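Local coordinates for putative peptidyl-arginine deiminase (Chlorobium tepidum, PDB 1XKN), which probably hydrolyses the guanidinium group of agmatine or of peptidyl-arginine, releasing ammonia, at residues N101-T106 against V114-E119; Y6-E11 against R195-E200; H15-L20 against H342-M347. All blocks are in the same frame, centred on the assembly; numbering follows the deposited sequence.

Contact 1 (N101-T106 against V114-E119); sequences NYVIRT and VIMNWE. With NA (sodium ion), chain B.
Asn101 sets its carboxamide against the pyrrole edge of the Trp118 indole, with amide and ring only 26° from coplanar. Its CG lies anti to the backbone N (chi1 -176°), and from there OD1 receives NE1 of Trp118 at 2.9 Å. The donor lies in the carbonyl plane, on a lone pair, although the bond is bent (136° at the hydrogen), and OD1 is tilted somewhat out of the indole plane. Between the backbones, Val103 and Val114 form a hydrogen-bonded pair: Val103 N reaches Val114 O at 3.0 Å, and Val114 N returns the bond to Val103 O. On the same face the two valines touch through their CG2 methyls, a tight 3.5 Å between Val103 CG2 and Val114 CG2, and Val103 CG2 also rests on CB of selenomethionine Met116. Leu197 and Tyr196 of helix 186-197 pack onto this face. The two segments are the arms of an antiparallel beta hairpin, strands 101-107 and 110-119, in the middle of a four-stranded mixed sheet, consistent with one blade of the alpha/beta propeller of guanidino-modifying enzymes. On its other face Tyr102 lies alongside Ile115, the two pointing the same way, with Tyr102 CE1 3.7 Å from Ile115 CG1; Val140 of helix 131-144 meets both, and the phenol oxygen is hydrogen-bonded to Gln144. Farther along, Val114 CG1 lies over one face of the Arg105 guanidinium, near its rim, while Asp112 pairs with the charge. Where the hairpin ladder ends, one water accepts from Asn101 N and donates to Met116 O. Beyond it the strand 114-119 supplies Asn117 OD1, at 2.6 Å, and Trp118 O, at 2.5 Å, to a sodium ion completed by Asn134 and two waters, one of which is held by Asn117 ND2 and Glu119 OE2.

Contact 2 (Y6-E11 against R195-E200); sequences YFMPPE and RYLGIE
Tyr6 packs against the last turn of helix 186-197, where backbone carbonyls approach its side chain. Arg195 O lies in the plane of the phenol ring at its edge, 3.3 Å from Tyr6 CD1, and Tyr196 O comes within 3.4 Å of Tyr6 CB. The latter oxygen is buried here without a hydrogen-bonding partner. Among apolar contacts, Tyr6 CE1 approaches Tyr196 CD1 at 4.2 Å. Met8, a selenomethionine, lies side by side with Leu197, pointing the same way, its SE 4.1 Å from Leu197 CD2; both side chains also touch Asn101. No direct hydrogen bond joins the two segments. Waters mediate instead: one accepts from Tyr6 N and donates to Arg195 O, and another accepts from Met8 N and donates to Leu197 O at 2.6 Å. A nearly straight CA-H...O contact brings Gly198 CA to 3.3 Å from Tyr6 O. Gly198 has positive phi (69°), and a CB there would run into that same oxygen, so the absence of a side chain lets the backbones come close. Strand 5-7 is at the same time an edge strand, paired through Phe7 with Ile104. The contact is thus a helix C-terminus, left by a positive-phi glycine, laid against the border strand of a mixed beta-sheet.

Contact 3 (H15-L20 against H342-M347); sequences HASTWL and HEEPAM
Glu343 lays its CB over one face of the His15 imidazole, a CH-pi contact 3.5 Å from the ring centroid and 17° off the normal. The segments form an antiparallel ladder, with strand 342-345 at the edge of a four-stranded mixed sheet, and a classic beta bulge interrupts it: Ala16 and Ser17 both face Glu344. Ala16 N gives Glu344 O a short hydrogen bond of 2.7 Å, whereas the one from Ser17 N is weak. Glu343 CG follows CB, near His15 NE2, and the carboxylate, inclined 22° to the imidazole, pairs with Arg96. Hydrogen bonds of NE2 to Glu11 O and ND1 with Glu51 fix the ring.

On the opposite face Glu344 CG lies anti to its backbone N and the chain runs on extended, bringing OE2 to Ser17 and Trp19. The Glu344 and Trp19 side chains cross obliquely, carboxylate and ring planes 36° apart. OE2 lies at the indole edge, weakly bonded by Trp19 NE1, 2.8 Å from Ser17 OG, which Asn54 also partners, and hydrogen-bonded to Gln144. Lys113 forms a salt bridge with OE1. Trp19 N donates to His342 O at 2.8 Å, and this oxygen lies in the indole plane at the ring edge.

How the contacts relate
From the N terminus, strand 5-7 supplies the first half of contact 2 and strand 15-21, next in the chain, the first half of contact 3. The hairpin of contact 1 closes a short local loop that lies within both longer ones. Contact 2 then closes with the end of helix 186-197, and contact 3 only near the C terminus, so these two cross. Contacts 1 and 2 share a sheet: Phe7 O probably accepts a hydrogen bond from Ile104 N, and Met116 packs on Tyr6. Contact 3 belongs to a second sheet, probably another propeller blade, which Tyr102 meets at Trp19, Glu344 and Pro345. Pro9 against Pro345 links contacts 2 and 3.

Contact 1 (N101-T106 against V114-E119)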
loop_
_atom_site.group_PDB
_atom_site.type_symbol
_atom_site.label_atom_id
_atom_site.label_comp_id
_atom_site.label_asym_id
_atom_site.label_seq_id
_atom_site.Cartn_x
_atom_site.Cartn_y
_atom_site.Cartn_z
ATOM N N ASN A 101 -10.438 0.940 0.691
ATOM C CA ASN A 101 -10.201 0.245 -0.566
ATOM C C ASN A 101 -11.291 0.696 -1.540
ATOM O O ASN A 101 -12.332 0.055 -1.677
ATOM C CB ASN A 101 -10.279 -1.271 -0.329
ATOM C CG ASN A 101 -9.950 -2.093 -1.569
ATOM O OD1 ASN A 101 -10.111 -3.311 -1.566
ATOM N ND2 ASN A 101 -9.487 -1.434 -2.628
ATOM N N TYR A 102 -11.043 1.823 -2.194
ATOM C CA TYR A 102 -11.977 2.388 -3.160
ATOM C C TYR A 102 -12.094 1.513 -4.397
ATOM O O TYR A 102 -11.094 1.017 -4.907
ATOM C CB TYR A 102 -11.491 3.760 -3.614
ATOM C CG TYR A 102 -11.491 4.816 -2.545
ATOM C CD1 TYR A 102 -12.653 5.529 -2.246
ATOM C CD2 TYR A 102 -10.321 5.131 -1.855
ATOM C CE1 TYR A 102 -12.645 6.537 -1.290
ATOM C CE2 TYR A 102 -10.306 6.133 -0.898
ATOM C CZ TYR A 102 -11.467 6.833 -0.625
ATOM O OH TYR A 102 -11.448 7.853 0.291
ATOM N N VAL A 103 -13.320 1.342 -4.877
ATOM C CA VAL A 103 -13.587 0.576 -6.088
ATOM C C VAL A 103 -14.735 1.279 -6.802
ATOM O O VAL A 103 -15.487 2.032 -6.178
ATOM C CB VAL A 103 -14.028 -0.884 -5.802
ATOM C CG1 VAL A 103 -12.874 -1.681 -5.216
ATOM C CG2 VAL A 103 -15.230 -0.898 -4.868
ATOM N N ILE A 104 -14.860 1.049 -8.103
ATOM C CA ILE A 104 -15.935 1.647 -8.881
ATOM C C ILE A 104 -17.005 0.578 -9.037
ATOM O O ILE A 104 -16.724 -0.528 -9.507
ATOM C CB ILE A 104 -15.465 2.081 -10.295
ATOM C CG1 ILE A 104 -14.262 3.022 -10.187
ATOM C CG2 ILE A 104 -16.614 2.754 -11.041
ATOM C CD1 ILE A 104 -14.492 4.223 -9.291
ATOM N N ARG A 105 -18.228 0.904 -8.631
ATOM C CA ARG A 105 -19.339 -0.033 -8.723
ATOM C C ARG A 105 -20.191 0.237 -9.953
ATOM O O ARG A 105 -20.531 1.384 -10.244
ATOM C CB ARG A 105 -20.217 0.064 -7.471
ATOM C CG ARG A 105 -21.467 -0.807 -7.522
ATOM C CD ARG A 105 -22.252 -0.768 -6.216
ATOM N NE ARG A 105 -22.761 0.562 -5.891
ATOM C CZ ARG A 105 -23.451 0.844 -4.789
ATOM N NH1 ARG A 105 -23.712 -0.113 -3.907
ATOM N NH2 ARG A 105 -23.877 2.081 -4.562
ATOM N N THR A 106 -20.522 -0.822 -10.682
ATOM C CA THR A 106 -21.368 -0.697 -11.863
ATOM C C THR A 106 -22.598 -1.571 -11.668
ATOM O O THR A 106 -22.488 -2.764 -11.381
ATOM C CB THR A 106 -20.646 -1.146 -13.152
ATOM O OG1 THR A 106 -19.556 -0.257 -13.428
ATOM C CG2 THR A 106 -21.609 -1.124 -14.337
ATOM N N VAL A 114 -17.396 3.664 -4.465
ATOM C CA VAL A 114 -17.781 3.144 -3.163
ATOM C C VAL A 114 -16.536 2.640 -2.464
ATOM O O VAL A 114 -15.477 2.519 -3.080
ATOM C CB VAL A 114 -18.796 1.978 -3.288
ATOM C CG1 VAL A 114 -20.011 2.428 -4.089
ATOM C CG2 VAL A 114 -18.141 0.774 -3.939
ATOM N N ILE A 115 -16.653 2.369 -1.170
ATOM C CA ILE A 115 -15.525 1.851 -0.415
ATOM C C ILE A 115 -15.809 0.391 -0.108
ATOM O O ILE A 115 -16.852 0.057 0.449
ATOM C CB ILE A 115 -15.310 2.647 0.886
ATOM C CG1 ILE A 115 -14.760 4.036 0.534
ATOM C CG2 ILE A 115 -14.358 1.889 1.822
ATOM C CD1 ILE A 115 -14.562 4.955 1.717
HETATM N N MSE A 116 -14.880 -0.473 -0.506
HETATM C CA MSE A 116 -15.007 -1.904 -0.292
HETATM C C MSE A 116 -14.319 -2.202 1.032
HETATM O O MSE A 116 -13.090 -2.233 1.127
HETATM C CB MSE A 116 -14.350 -2.667 -1.451
HETATM C CG MSE A 116 -14.539 -4.184 -1.413
HETATM SE SE MSE A 116 -16.412 -4.692 -1.321
HETATM C CE MSE A 116 -16.954 -3.971 -3.037
ATOM N N ASN A 117 -15.141 -2.402 2.054
ATOM C CA ASN A 117 -14.678 -2.652 3.406
ATOM C C ASN A 117 -14.355 -4.112 3.718
ATOM O O ASN A 117 -15.256 -4.945 3.839
ATOM C CB ASN A 117 -15.742 -2.135 4.375
ATOM C CG ASN A 117 -15.359 -2.329 5.811
ATOM O OD1 ASN A 117 -14.280 -1.921 6.229
ATOM N ND2 ASN A 117 -16.246 -2.941 6.587
ATOM N N TRP A 118 -13.066 -4.423 3.836
ATOM C CA TRP A 118 -12.639 -5.782 4.176
ATOM C C TRP A 118 -12.386 -5.765 5.672
ATOM O O TRP A 118 -12.346 -4.702 6.269
ATOM C CB TRP A 118 -11.329 -6.157 3.471
ATOM C CG TRP A 118 -11.416 -6.131 1.983
ATOM C CD1 TRP A 118 -11.241 -5.049 1.172
ATOM C CD2 TRP A 118 -11.769 -7.224 1.126
ATOM N NE1 TRP A 118 -11.468 -5.394 -0.135
ATOM C CE2 TRP A 118 -11.799 -6.722 -0.193
ATOM C CE3 TRP A 118 -12.069 -8.575 1.347
ATOM C CZ2 TRP A 118 -12.119 -7.528 -1.295
ATOM C CZ3 TRP A 118 -12.388 -9.375 0.250
ATOM C CH2 TRP A 118 -12.412 -8.845 -1.052
ATOM N N GLU A 119 -12.218 -6.928 6.281
ATOM C CA GLU A 119 -11.942 -6.966 7.707
ATOM C C GLU A 119 -10.449 -6.823 7.949
ATOM O O GLU A 119 -9.633 -7.160 7.092
ATOM C CB GLU A 119 -12.444 -8.276 8.317
ATOM C CG GLU A 119 -13.951 -8.371 8.371
ATOM C CD GLU A 119 -14.561 -7.258 9.194
ATOM O OE1 GLU A 119 -14.343 -7.236 10.425
ATOM O OE2 GLU A 119 -15.259 -6.398 8.612
HETATM NA NA NA B . -12.669 -2.958 8.026
HETATM O O HOH W 1 -11.787 -0.458 2.696
HETATM O O HOH W 2 -15.039 -3.669 9.127
HETATM O O HOH W 3 -10.307 -2.225 7.154
#

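Contact 2 (Y6-E11 against R195-E200)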
loop_
_atom_site.group_PDB
_atom_site.type_symbol
_atom_site.label_atom_id
_atom_site.label_comp_id
_atom_site.label_asym_id
_atom_site.label_seq_id
_atom_site.Cartn_x
_atom_site.Cartn_y
_atom_site.Cartn_z
ATOM N N TYR A 6 -17.613 -4.805 -9.776
ATOM C CA TYR A 6 -16.714 -3.798 -9.240
ATOM C C TYR A 6 -15.422 -3.734 -10.043
ATOM O O TYR A 6 -15.075 -4.663 -10.774
ATOM C CB TYR A 6 -16.400 -4.095 -7.767
ATOM C CG TYR A 6 -17.613 -4.124 -6.859
ATOM C CD1 TYR A 6 -18.240 -5.328 -6.532
ATOM C CD2 TYR A 6 -18.148 -2.943 -6.343
ATOM C CE1 TYR A 6 -19.372 -5.353 -5.713
ATOM C CE2 TYR A 6 -19.281 -2.957 -5.525
ATOM C CZ TYR A 6 -19.887 -4.166 -5.215
ATOM O OH TYR A 6 -21.011 -4.190 -4.412
ATOM N N PHE A 7 -14.727 -2.613 -9.911
ATOM C CA PHE A 7 -13.460 -2.396 -10.589
ATOM C C PHE A 7 -12.544 -1.679 -9.615
ATOM O O PHE A 7 -12.934 -0.680 -9.004
ATOM C CB PHE A 7 -13.660 -1.532 -11.839
ATOM C CG PHE A 7 -12.375 -1.035 -12.448
ATOM C CD1 PHE A 7 -11.492 -1.915 -13.066
ATOM C CD2 PHE A 7 -12.042 0.314 -12.387
ATOM C CE1 PHE A 7 -10.292 -1.459 -13.615
ATOM C CE2 PHE A 7 -10.844 0.783 -12.931
ATOM C CZ PHE A 7 -9.971 -0.107 -13.544
HETATM N N MSE A 8 -11.338 -2.212 -9.443
HETATM C CA MSE A 8 -10.365 -1.586 -8.566
HETATM C C MSE A 8 -9.298 -0.955 -9.445
HETATM O O MSE A 8 -8.531 -1.657 -10.107
HETATM C CB MSE A 8 -9.709 -2.604 -7.634
HETATM C CG MSE A 8 -8.829 -1.936 -6.586
HETATM SE SE MSE A 8 -7.864 -3.175 -5.470
HETATM C CE MSE A 8 -6.307 -2.121 -5.044
ATOM N N PRO A 9 -9.248 0.382 -9.481
ATOM C CA PRO A 9 -8.248 1.065 -10.303
ATOM C C PRO A 9 -6.837 0.725 -9.849
ATOM O O PRO A 9 -6.603 0.454 -8.668
ATOM C CB PRO A 9 -8.561 2.541 -10.075
ATOM C CG PRO A 9 -10.034 2.537 -9.814
ATOM C CD PRO A 9 -10.199 1.345 -8.901
ATOM N N PRO A 10 -5.876 0.722 -10.783
ATOM C CA PRO A 10 -4.497 0.417 -10.403
ATOM C C PRO A 10 -3.956 1.637 -9.657
ATOM O O PRO A 10 -4.517 2.729 -9.756
ATOM C CB PRO A 10 -3.810 0.186 -11.746
ATOM C CG PRO A 10 -4.538 1.128 -12.648
ATOM C CD PRO A 10 -5.985 0.960 -12.233
ATOM N N GLU A 11 -2.872 1.453 -8.915
ATOM C CA GLU A 11 -2.308 2.541 -8.137
ATOM C C GLU A 11 -1.822 3.720 -8.975
ATOM O O GLU A 11 -1.749 4.844 -8.480
ATOM C CB GLU A 11 -1.171 2.008 -7.269
ATOM C CG GLU A 11 -0.719 2.951 -6.182
ATOM C CD GLU A 11 0.146 2.250 -5.160
ATOM O OE1 GLU A 11 -0.368 1.324 -4.501
ATOM O OE2 GLU A 11 1.332 2.618 -5.024
ATOM N N ARG A 195 -15.489 -11.459 -6.908
ATOM C CA ARG A 195 -16.756 -10.813 -6.600
ATOM C C ARG A 195 -16.664 -9.342 -6.210
ATOM O O ARG A 195 -17.358 -8.497 -6.780
ATOM C CB ARG A 195 -17.452 -11.575 -5.471
ATOM C CG ARG A 195 -18.748 -10.940 -4.994
ATOM C CD ARG A 195 -19.298 -11.702 -3.804
ATOM N NE ARG A 195 -20.557 -11.145 -3.325
ATOM C CZ ARG A 195 -21.184 -11.559 -2.229
ATOM N NH1 ARG A 195 -20.667 -12.537 -1.495
ATOM N NH2 ARG A 195 -22.327 -10.993 -1.865
ATOM N N TYR A 196 -15.807 -9.040 -5.239
ATOM C CA TYR A 196 -15.687 -7.678 -4.734
ATOM C C TYR A 196 -14.661 -6.747 -5.384
ATOM O O TYR A 196 -14.749 -5.531 -5.221
ATOM C CB TYR A 196 -15.468 -7.734 -3.222
ATOM C CG TYR A 196 -16.655 -8.306 -2.463
ATOM C CD1 TYR A 196 -17.888 -7.654 -2.473
ATOM C CD2 TYR A 196 -16.531 -9.465 -1.694
ATOM C CE1 TYR A 196 -18.968 -8.131 -1.723
ATOM C CE2 TYR A 196 -17.607 -9.953 -0.944
ATOM C CZ TYR A 196 -18.815 -9.280 -0.959
ATOM O OH TYR A 196 -19.859 -9.725 -0.180
ATOM N N LEU A 197 -13.698 -7.301 -6.115
ATOM C CA LEU A 197 -12.703 -6.474 -6.782
ATOM C C LEU A 197 -12.861 -6.548 -8.297
ATOM O O LEU A 197 -12.270 -5.760 -9.032
ATOM C CB LEU A 197 -11.286 -6.887 -6.368
ATOM C CG LEU A 197 -10.968 -6.696 -4.880
ATOM C CD1 LEU A 197 -9.520 -7.078 -4.601
ATOM C CD2 LEU A 197 -11.215 -5.245 -4.486
ATOM N N GLY A 198 -13.667 -7.498 -8.757
ATOM C CA GLY A 198 -13.907 -7.644 -10.179
ATOM C C GLY A 198 -12.727 -8.132 -10.994
ATOM O O GLY A 198 -12.678 -7.917 -12.204
ATOM N N ILE A 199 -11.768 -8.785 -10.347
ATOM C CA ILE A 199 -10.613 -9.283 -11.079
ATOM C C ILE A 199 -10.929 -10.622 -11.747
ATOM O O ILE A 199 -11.927 -11.271 -11.417
ATOM C CB ILE A 199 -9.368 -9.388 -10.162
ATOM C CG1 ILE A 199 -9.692 -10.156 -8.881
ATOM C CG2 ILE A 199 -8.869 -7.988 -9.825
ATOM C CD1 ILE A 199 -9.667 -11.662 -9.045
ATOM N N GLU A 200 -10.096 -11.014 -12.708
ATOM C CA GLU A 200 -10.308 -12.250 -13.458
ATOM C C GLU A 200 -9.283 -13.346 -13.217
ATOM O O GLU A 200 -9.601 -14.531 -13.341
ATOM C CB GLU A 200 -10.350 -11.954 -14.960
ATOM C CG GLU A 200 -11.669 -11.385 -15.459
ATOM C CD GLU A 200 -11.965 -10.009 -14.913
ATOM O OE1 GLU A 200 -11.206 -9.066 -15.226
ATOM O OE2 GLU A 200 -12.961 -9.868 -14.175
HETATM O O HOH W 4 -17.325 -7.770 -9.633
HETATM O O HOH W 5 -13.829 -4.995 -13.257
HETATM O O HOH W 6 -10.963 -4.783 -11.074
#

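Contact 3 (H15-L20 against H342-M347)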
loop_
_atom_site.group_PDB
_atom_site.type_symbol
_atom_site.label_atom_id
_atom_site.label_comp_id
_atom_site.label_asym_id
_atom_site.label_seq_id
_atom_site.Cartn_x
_atom_site.Cartn_y
_atom_site.Cartn_z
ATOM N N HIS A 15 -5.424 10.021 -9.127
ATOM C CA HIS A 15 -5.923 10.067 -7.755
ATOM C C HIS A 15 -6.657 11.351 -7.421
ATOM O O HIS A 15 -6.308 12.431 -7.905
ATOM C CB HIS A 15 -4.781 9.975 -6.745
ATOM C CG HIS A 15 -3.983 8.719 -6.823
ATOM N ND1 HIS A 15 -2.767 8.586 -6.189
ATOM C CD2 HIS A 15 -4.215 7.543 -7.450
ATOM C CE1 HIS A 15 -2.282 7.380 -6.424
ATOM N NE2 HIS A 15 -3.141 6.726 -7.185
ATOM N N ALA A 16 -7.662 11.223 -6.565
ATOM C CA ALA A 16 -8.404 12.374 -6.087
ATOM C C ALA A 16 -7.604 12.837 -4.872
ATOM O O ALA A 16 -7.524 14.031 -4.580
ATOM C CB ALA A 16 -9.815 11.963 -5.666
ATOM N N SER A 17 -7.009 11.874 -4.170
ATOM C CA SER A 17 -6.208 12.160 -2.980
ATOM C C SER A 17 -5.431 10.927 -2.541
ATOM O O SER A 17 -5.513 9.867 -3.162
ATOM C CB SER A 17 -7.118 12.554 -1.815
ATOM O OG SER A 17 -7.707 11.394 -1.232
ATOM N N THR A 18 -4.671 11.091 -1.463
ATOM C CA THR A 18 -3.935 9.998 -0.843
ATOM C C THR A 18 -4.293 10.100 0.631
ATOM O O THR A 18 -4.335 11.200 1.191
ATOM C CB THR A 18 -2.405 10.135 -0.964
ATOM O OG1 THR A 18 -2.011 9.998 -2.335
ATOM C CG2 THR A 18 -1.714 9.041 -0.139
ATOM N N TRP A 19 -4.570 8.958 1.246
ATOM C CA TRP A 19 -4.914 8.918 2.659
ATOM C C TRP A 19 -3.761 8.453 3.532
ATOM O O TRP A 19 -2.952 7.617 3.126
ATOM C CB TRP A 19 -6.107 7.996 2.900
ATOM C CG TRP A 19 -7.403 8.615 2.518
ATOM C CD1 TRP A 19 -7.919 8.729 1.263
ATOM C CD2 TRP A 19 -8.322 9.276 3.395
ATOM N NE1 TRP A 19 -9.104 9.427 1.301
ATOM C CE2 TRP A 19 -9.374 9.775 2.599
ATOM C CE3 TRP A 19 -8.355 9.502 4.778
ATOM C CZ2 TRP A 19 -10.451 10.483 3.137
ATOM C CZ3 TRP A 19 -9.428 10.208 5.316
ATOM C CH2 TRP A 19 -10.460 10.691 4.492
ATOM N N LEU A 20 -3.712 9.004 4.740
ATOM C CA LEU A 20 -2.700 8.677 5.733
ATOM C C LEU A 20 -3.370 8.635 7.099
ATOM O O LEU A 20 -4.396 9.282 7.314
ATOM C CB LEU A 20 -1.615 9.756 5.780
ATOM C CG LEU A 20 -0.813 10.076 4.521
ATOM C CD1 LEU A 20 0.092 11.270 4.800
ATOM C CD2 LEU A 20 0.005 8.864 4.112
ATOM N N HIS A 342 -2.697 5.101 1.181
ATOM C CA HIS A 342 -3.759 4.457 0.429
ATOM C C HIS A 342 -4.347 5.499 -0.482
ATOM O O HIS A 342 -4.850 6.535 -0.043
ATOM C CB HIS A 342 -4.864 3.843 1.286
ATOM C CG HIS A 342 -5.583 2.732 0.588
ATOM N ND1 HIS A 342 -6.224 2.905 -0.622
ATOM C CD2 HIS A 342 -5.665 1.412 0.871
ATOM C CE1 HIS A 342 -6.662 1.736 -1.055
ATOM N NE2 HIS A 342 -6.334 0.814 -0.168
ATOM N N GLU A 343 -4.259 5.225 -1.771
ATOM C CA GLU A 343 -4.772 6.149 -2.748
ATOM C C GLU A 343 -6.288 6.175 -2.767
ATOM O O GLU A 343 -6.956 5.251 -2.297
ATOM C CB GLU A 343 -4.257 5.774 -4.145
ATOM C CG GLU A 343 -4.844 4.480 -4.727
ATOM C CD GLU A 343 -4.173 3.214 -4.217
ATOM O OE1 GLU A 343 -3.328 3.289 -3.301
ATOM O OE2 GLU A 343 -4.498 2.123 -4.737
ATOM N N GLU A 344 -6.815 7.271 -3.290
ATOM C CA GLU A 344 -8.244 7.424 -3.484
ATOM C C GLU A 344 -8.322 7.709 -4.973
ATOM O O GLU A 344 -7.968 8.798 -5.417
ATOM C CB GLU A 344 -8.834 8.614 -2.731
ATOM C CG GLU A 344 -10.285 8.856 -3.170
ATOM C CD GLU A 344 -10.950 10.064 -2.536
ATOM O OE1 GLU A 344 -12.082 10.389 -2.956
ATOM O OE2 GLU A 344 -10.354 10.679 -1.628
ATOM N N PRO A 345 -8.743 6.724 -5.771
ATOM C CA PRO A 345 -8.828 6.976 -7.212
ATOM C C PRO A 345 -9.896 8.018 -7.549
ATOM O O PRO A 345 -10.896 8.140 -6.842
ATOM C CB PRO A 345 -9.152 5.597 -7.786
ATOM C CG PRO A 345 -9.884 4.916 -6.649
ATOM C CD PRO A 345 -9.053 5.318 -5.461
ATOM N N ALA A 346 -9.672 8.774 -8.619
ATOM C CA ALA A 346 -10.620 9.794 -9.062
ATOM C C ALA A 346 -11.527 9.220 -10.144
ATOM O O ALA A 346 -11.059 8.900 -11.237
ATOM C CB ALA A 346 -9.864 11.006 -9.615
HETATM N N MSE A 347 -12.817 9.091 -9.857
HETATM C CA MSE A 347 -13.736 8.551 -10.854
HETATM C C MSE A 347 -14.389 9.656 -11.665
HETATM O O MSE A 347 -15.067 10.528 -11.115
HETATM C CB MSE A 347 -14.838 7.713 -10.201
HETATM C CG MSE A 347 -15.767 7.054 -11.217
HETATM SE SE MSE A 347 -17.461 6.515 -10.465
HETATM C CE MSE A 347 -18.308 8.262 -10.443
#